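Local coordinates for protein DyP-type peroxidase (Thermobifida cellulosilytica, PDB 4GS1) that probably uses hydrogen peroxide to oxidise dyes and other reducing substrates at a bound haem, at residues P133-A136 / T137-L140; E82-A85 / R86-D90; G278-E281 / T282-V285. All coordinates share one frame; numbering follows the deposited sequence.

Contact 1: P133-A136 / T137-L140; sequences PEFA and TDDL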
loop_
_atom_site.group_PDB
_atom_site.type_symbol
_atom_site.label_atom_id
_atom_site.label_comp_id
_atom_site.label_asym_id
_atom_site.label_seq_id
_atom_site.Cartn_x
_atom_site.Cartn_y
_atom_site.Cartn_z
ATOM N N PRO B 133 -2.529 27.454 -11.441
ATOM C CA PRO B 133 -1.448 28.430 -11.265
ATOM C C PRO B 133 -0.279 27.792 -10.546
ATOM O O PRO B 133 -0.458 26.750 -9.902
ATOM C CB PRO B 133 -2.065 29.483 -10.334
ATOM C CG PRO B 133 -3.541 29.237 -10.346
ATOM C CD PRO B 133 -3.715 27.776 -10.629
ATOM N N GLU B 134 0.896 28.407 -10.646
ATOM C CA GLU B 134 2.004 28.065 -9.762
ATOM C C GLU B 134 1.757 28.754 -8.430
ATOM O O GLU B 134 1.235 29.870 -8.392
ATOM C CB GLU B 134 3.331 28.539 -10.363
ATOM C CG GLU B 134 3.636 27.929 -11.724
ATOM C CD GLU B 134 4.978 28.366 -12.279
ATOM O OE1 GLU B 134 5.548 29.358 -11.773
ATOM O OE2 GLU B 134 5.463 27.710 -13.224
ATOM N N PHE B 135 2.111 28.090 -7.334
ATOM C CA PHE B 135 1.999 28.698 -6.008
ATOM C C PHE B 135 3.380 28.781 -5.369
ATOM O O PHE B 135 4.246 27.946 -5.641
ATOM C CB PHE B 135 1.046 27.891 -5.112
ATOM C CG PHE B 135 -0.341 27.727 -5.694
ATOM C CD1 PHE B 135 -1.296 28.730 -5.547
ATOM C CD2 PHE B 135 -0.684 26.581 -6.397
ATOM C CE1 PHE B 135 -2.564 28.586 -6.087
ATOM C CE2 PHE B 135 -1.952 26.430 -6.942
ATOM C CZ PHE B 135 -2.893 27.437 -6.785
ATOM N N ALA B 136 3.594 29.792 -4.528
ATOM C CA ALA B 136 4.907 30.039 -3.930
ATOM C C ALA B 136 5.463 28.865 -3.109
ATOM O O ALA B 136 6.675 28.668 -3.019
ATOM C CB ALA B 136 4.872 31.316 -3.089
ATOM N N THR B 137 4.568 28.084 -2.520
ATOM C CA THR B 137 4.962 26.948 -1.695
ATOM C C THR B 137 5.213 25.671 -2.502
ATOM O O THR B 137 5.633 24.661 -1.929
ATOM C CB THR B 137 3.885 26.634 -0.644
ATOM O OG1 THR B 137 2.623 26.486 -1.300
ATOM C CG2 THR B 137 3.778 27.755 0.400
ATOM N N ASP B 138 4.948 25.697 -3.809
ATOM C CA ASP B 138 5.096 24.483 -4.632
ATOM C C ASP B 138 6.501 23.904 -4.517
ATOM O O ASP B 138 7.482 24.651 -4.506
ATOM C CB ASP B 138 4.863 24.780 -6.118
ATOM C CG ASP B 138 3.397 24.948 -6.486
ATOM O OD1 ASP B 138 2.509 24.684 -5.650
ATOM O OD2 ASP B 138 3.140 25.337 -7.649
ATOM N N ASP B 139 6.598 22.578 -4.450
ATOM C CA ASP B 139 7.889 21.893 -4.571
ATOM C C ASP B 139 7.697 20.711 -5.511
ATOM O O ASP B 139 8.018 19.567 -5.174
ATOM C CB ASP B 139 8.370 21.416 -3.198
ATOM C CG ASP B 139 9.840 21.015 -3.192
ATOM O OD1 ASP B 139 10.604 21.472 -4.067
ATOM O OD2 ASP B 139 10.228 20.242 -2.291
ATOM N N LEU B 140 7.177 20.998 -6.703
ATOM C CA LEU B 140 6.711 19.961 -7.619
ATOM C C LEU B 140 7.819 19.244 -8.401
ATOM O O LEU B 140 8.780 19.871 -8.874
ATOM C CB LEU B 140 5.703 20.559 -8.603
ATOM C CG LEU B 140 4.450 21.163 -7.957
ATOM C CD1 LEU B 140 3.591 21.859 -9.013
ATOM C CD2 LEU B 140 3.635 20.085 -7.278
HETATM O O HOH W 1 0.801 24.447 -8.706
HETATM O O HOH W 2 7.934 27.190 -5.586
#
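Phe135 and Asp138 are the two ends of a type I beta turn, with Ala136 and Thr137 at its corners. The chain folds back here, in the loop that runs from helix 113-118 to strand 149-155. The turn closes in the usual way, with the Asp138 backbone N donating to Phe135 O over 3.0 Å. A second bond runs in the other direction, from the Phe135 backbone N to Asp138 OD2, also 3.0 Å, and it is practically straight. A backbone bond one way and an aspartate side-chain bond the other thus tie the same two residues together.

The carboxylate reaches back because Asp138 CG stands anti to its own carbonyl carbon, beside the backbone N (chi1 -76°). The Phe135 N-H meets OD2 from well above the carboxylate plane, 66° out of it. The other oxygen, Asp138 OD1, lies at the edge of the Phe135 ring, 3.8 Å from CD2, and the two planes stand 82° apart, almost perpendicular. OD1 also forms a salt bridge with Arg245 on strand 240-249, which fastens the turn to the C-terminal half of the chain and would be expected to favour the charged carboxylate. Beyond its own turn, the Phe135 side chain, which is buried, packs on Gln355 of helix 351-360 and comes within about 7 Å of the haem; Pro133 and Thr137 touch the same helix.

Two waters add to the closure. One donates to both Ala136 O and Asp138 O. The other joins Pro133, ahead of the turn, to the carboxylate at its end, donating to Pro133 O at 2.9 Å and to Asp138 OD2 at 2.7 Å, so that OD2 accepts from a backbone N-H and a water together.

Contact 2: E82-A85 / R86-D90; sequences EHAA and RLHAD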
loop_
_atom_site.group_PDB
_atom_site.type_symbol
_atom_site.label_atom_id
_atom_site.label_comp_id
_atom_site.label_asym_id
_atom_site.label_seq_id
_atom_site.Cartn_x
_atom_site.Cartn_y
_atom_site.Cartn_z
ATOM N N GLU B 82 -14.981 0.031 -21.762
ATOM C CA GLU B 82 -15.431 -1.352 -21.935
ATOM C C GLU B 82 -15.019 -2.239 -20.765
ATOM O O GLU B 82 -15.816 -3.038 -20.262
ATOM C CB GLU B 82 -14.906 -1.932 -23.252
ATOM C CG GLU B 82 -15.545 -1.308 -24.479
ATOM C CD GLU B 82 -14.857 -1.706 -25.770
ATOM O OE1 GLU B 82 -13.739 -2.263 -25.709
ATOM O OE2 GLU B 82 -15.435 -1.447 -26.849
ATOM N N HIS B 83 -13.770 -2.110 -20.339
ATOM C CA HIS B 83 -13.292 -2.896 -19.208
ATOM C C HIS B 83 -13.948 -2.460 -17.900
ATOM O O HIS B 83 -14.239 -3.296 -17.044
ATOM C CB HIS B 83 -11.766 -2.823 -19.102
ATOM C CG HIS B 83 -11.056 -3.626 -20.149
ATOM N ND1 HIS B 83 -10.238 -4.693 -19.844
ATOM C CD2 HIS B 83 -11.060 -3.528 -21.501
ATOM C CE1 HIS B 83 -9.756 -5.209 -20.961
ATOM N NE2 HIS B 83 -10.239 -4.522 -21.981
ATOM N N ALA B 84 -14.182 -1.161 -17.740
ATOM C CA ALA B 84 -14.818 -0.670 -16.522
ATOM C C ALA B 84 -16.211 -1.272 -16.393
ATOM O O ALA B 84 -16.641 -1.640 -15.304
ATOM C CB ALA B 84 -14.892 0.843 -16.528
ATOM N N ALA B 85 -16.916 -1.378 -17.512
ATOM C CA ALA B 85 -18.248 -1.974 -17.494
ATOM C C ALA B 85 -18.204 -3.411 -16.987
ATOM O O ALA B 85 -19.021 -3.809 -16.152
ATOM C CB ALA B 85 -18.879 -1.910 -18.873
ATOM N N ARG B 86 -17.248 -4.189 -17.490
ATOM C CA ARG B 86 -17.106 -5.585 -17.083
ATOM C C ARG B 86 -16.604 -5.711 -15.650
ATOM O O ARG B 86 -17.065 -6.577 -14.906
ATOM C CB ARG B 86 -16.148 -6.329 -18.013
ATOM C CG ARG B 86 -16.778 -6.950 -19.251
ATOM C CD ARG B 86 -15.816 -7.952 -19.905
ATOM N NE ARG B 86 -14.656 -7.304 -20.520
ATOM C CZ ARG B 86 -13.483 -7.112 -19.917
ATOM N NH1 ARG B 86 -13.294 -7.512 -18.665
ATOM N NH2 ARG B 86 -12.495 -6.511 -20.564
ATOM N N LEU B 87 -15.643 -4.865 -15.274
ATOM C CA LEU B 87 -15.106 -4.871 -13.914
ATOM C C LEU B 87 -16.189 -4.535 -12.897
ATOM O O LEU B 87 -16.273 -5.169 -11.845
ATOM C CB LEU B 87 -13.951 -3.876 -13.784
ATOM C CG LEU B 87 -12.637 -4.253 -14.468
ATOM C CD1 LEU B 87 -11.709 -3.051 -14.545
ATOM C CD2 LEU B 87 -11.968 -5.376 -13.712
ATOM N N HIS B 88 -17.007 -3.527 -13.207
ATOM C CA HIS B 88 -18.102 -3.125 -12.322
ATOM C C HIS B 88 -19.098 -4.280 -12.160
ATOM O O HIS B 88 -19.606 -4.535 -11.069
ATOM C CB HIS B 88 -18.816 -1.872 -12.864
ATOM C CG HIS B 88 -18.018 -0.602 -12.742
ATOM N ND1 HIS B 88 -18.100 0.417 -13.670
ATOM C CD2 HIS B 88 -17.146 -0.176 -11.797
ATOM C CE1 HIS B 88 -17.305 1.409 -13.309
ATOM N NE2 HIS B 88 -16.713 1.077 -12.175
ATOM N N ALA B 89 -19.355 -4.993 -13.248
ATOM C CA ALA B 89 -20.354 -6.055 -13.239
ATOM C C ALA B 89 -19.835 -7.384 -12.683
ATOM O O ALA B 89 -20.549 -8.072 -11.951
ATOM C CB ALA B 89 -20.907 -6.254 -14.646
ATOM N N ASP B 90 -18.605 -7.745 -13.035
ATOM C CA ASP B 90 -18.105 -9.102 -12.796
ATOM C C ASP B 90 -16.792 -9.193 -12.009
ATOM O O ASP B 90 -16.368 -10.290 -11.643
ATOM C CB ASP B 90 -17.904 -9.832 -14.131
ATOM C CG ASP B 90 -19.194 -10.030 -14.895
ATOM O OD1 ASP B 90 -19.131 -10.093 -16.140
ATOM O OD2 ASP B 90 -20.262 -10.123 -14.258
#
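The His83 ring carries Arg86 NH2 on one face, 2.9 Å above the plane and over its centre. The guanidinium does not lie flat on the imidazole: the two planes are 72° apart, so one nitrogen points down at the ring. Seen from the arginine, His83 CE1 sits at the guanidinium edge, in plane, while His83 CA lies over one face, toward the rim. The bend in the arginine chain at chi3 (-69°) turns its end back along the helix to run beside the histidine. Glu167 of helix 158-172 joins the two, hydrogen-bonded to His83 ND1 and salt-bridged to Arg86 NH1; its charge probably steadies the guanidinium above the ring.

One turn further on, the His88 ring has Ala84 O over a face, 3.0 Å from ND1, with an angle too poor for a bond. That oxygen instead accepts from the His88 backbone N at 2.8 Å, and His88 NE2 accepts a hydrogen bond from the backbone N of Val107, on strand 106-111. Leu87 N bonds to His83 O at 2.8 Å, and the bond from Arg86 N to Glu82 O is weak at 3.3 Å. Spacings of three and four residues such as these are those of an alpha-helix, here the last turns of helix 66-90, packed against helix 158-172 and strand 106-111 of the ferredoxin-like N-terminal half.

Contact 3: G278-E281 / T282-V285; sequences GEKE and TDPV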
loop_
_atom_site.group_PDB
_atom_site.type_symbol
_atom_site.label_atom_id
_atom_site.label_comp_id
_atom_site.label_asym_id
_atom_site.label_seq_id
_atom_site.Cartn_x
_atom_site.Cartn_y
_atom_site.Cartn_z
ATOM N N GLY B 278 -15.886 24.607 20.209
ATOM C CA GLY B 278 -17.068 23.763 20.118
ATOM C C GLY B 278 -16.924 22.469 20.897
ATOM O O GLY B 278 -15.934 22.283 21.611
ATOM N N GLU B 279 -17.890 21.560 20.763
ATOM C CA GLU B 279 -17.811 20.287 21.492
ATOM C C GLU B 279 -17.998 19.009 20.660
ATOM O O GLU B 279 -17.537 17.948 21.071
ATOM C CB GLU B 279 -18.719 20.285 22.733
ATOM C CG GLU B 279 -20.173 20.591 22.481
ATOM C CD GLU B 279 -20.912 20.952 23.766
ATOM O OE1 GLU B 279 -20.242 21.322 24.757
ATOM O OE2 GLU B 279 -22.160 20.870 23.783
ATOM N N LYS B 280 -18.660 19.106 19.507
ATOM C CA LYS B 280 -18.815 17.963 18.595
ATOM C C LYS B 280 -18.189 18.238 17.237
ATOM O O LYS B 280 -18.082 19.390 16.823
ATOM C CB LYS B 280 -20.291 17.673 18.324
ATOM C CG LYS B 280 -21.138 17.224 19.487
ATOM C CD LYS B 280 -22.507 16.852 18.924
ATOM C CE LYS B 280 -23.614 16.940 19.954
ATOM N NZ LYS B 280 -24.946 17.032 19.284
ATOM N N GLU B 281 -17.818 17.166 16.539
ATOM C CA GLU B 281 -17.281 17.245 15.178
ATOM C C GLU B 281 -18.148 18.086 14.247
ATOM O O GLU B 281 -17.643 18.865 13.438
ATOM C CB GLU B 281 -17.129 15.834 14.584
ATOM C CG GLU B 281 -16.554 15.856 13.175
ATOM C CD GLU B 281 -16.667 14.541 12.434
ATOM O OE1 GLU B 281 -17.038 13.514 13.045
ATOM O OE2 GLU B 281 -16.375 14.548 11.219
ATOM N N THR B 282 -19.461 17.936 14.373
ATOM C CA THR B 282 -20.398 18.595 13.472
ATOM C C THR B 282 -20.785 20.029 13.864
ATOM O O THR B 282 -21.569 20.663 13.149
ATOM C CB THR B 282 -21.680 17.746 13.309
ATOM O OG1 THR B 282 -22.260 17.521 14.597
ATOM C CG2 THR B 282 -21.345 16.399 12.670
ATOM N N ASP B 283 -20.257 20.547 14.974
ATOM C CA ASP B 283 -20.586 21.922 15.395
ATOM C C ASP B 283 -20.017 22.895 14.369
ATOM O O ASP B 283 -18.983 22.618 13.768
ATOM C CB ASP B 283 -19.996 22.248 16.776
ATOM C CG ASP B 283 -20.740 21.572 17.918
ATOM O OD1 ASP B 283 -21.868 21.083 17.699
ATOM O OD2 ASP B 283 -20.196 21.542 19.046
ATOM N N PRO B 284 -20.675 24.044 14.170
ATOM C CA PRO B 284 -20.147 24.998 13.188
ATOM C C PRO B 284 -18.807 25.567 13.624
ATOM O O PRO B 284 -18.566 25.746 14.827
ATOM C CB PRO B 284 -21.207 26.115 13.177
ATOM C CG PRO B 284 -21.870 26.015 14.529
ATOM C CD PRO B 284 -21.910 24.534 14.808
ATOM N N VAL B 285 -17.933 25.842 12.661
ATOM C CA VAL B 285 -16.675 26.511 12.961
ATOM C C VAL B 285 -16.965 27.992 13.164
ATOM O O VAL B 285 -17.224 28.725 12.201
ATOM C CB VAL B 285 -15.650 26.304 11.836
ATOM C CG1 VAL B 285 -14.326 26.980 12.181
ATOM C CG2 VAL B 285 -15.430 24.809 11.620
HETATM O O HOH W 3 -18.169 21.147 11.709
#
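Asp283 OD2 takes two backbone N-H groups at once, from Glu279 and from Lys280, each at 2.9 Å. They come from different directions: the Glu279 N-H arrives nearly along the C-O axis, the Lys280 N-H from above the carboxylate plane, 67° out of it. Both bonds are close to straight. Around the same carboxylate, Glu279 CG lies 3.6 Å from Asp283 OD2, and Lys280 CB approaches Asp283 OD1.

The next layer is the backbone that sets these groups in place. Lys280 to Asp283 form a type I beta turn with Glu281 and Thr282 at the corners, closed by the Asp283 backbone N donating to Lys280 O at 3.1 Å. With CG anti to its own carbonyl carbon (chi1 -74°), the Asp283 side chain folds back across the mouth of the turn to the two amides ahead of it. A water bridges the other flank, donating to Glu281 O and, at 2.7 Å, to Asp283 O.

Further out, Glu281 ties this surface loop to the body of the protein. Its OE2 is hydrogen-bonded to Thr209 OG1, its backbone O to Arg268, and its side chain comes within about 7 Å of the haem. An alanine in place of Asp283 would leave the N-H groups of Glu279 and Lys280 without their shared acceptor, and the chain leading into the turn would probably become more mobile.

Lys280 NZ, 5.3 Å from Asp283 OD1, may favour a negative charge on the aspartate a little, while the carboxylate of Glu279, with OE2 5.2 Å from Asp283 OD2, would act against it. The two amide dipoles directed at OD2 are likely to stabilise such a charge.

How the contacts relate
Along the chain the order is contact 2, contact 1, contact 3, and none touches another. Contacts 1 and 2 both belong to the N-terminal half of the DyP-type peroxidase chain yet lie on opposite sides of the chain's centre, their own centres 38 Å apart. Contact 3, in the C-terminal half, is 32 Å from contact 1 and 41 Å from contact 2, centre to centre. Contact 2 ends helix 66-90 beside the sheet holding strands 106-111 and 149-155. Contacts 1 and 3 are loop turns, one from each ferredoxin-like half, so the haem is approached by separate loops of both halves, while contact 2 belongs to the helical layer of the first.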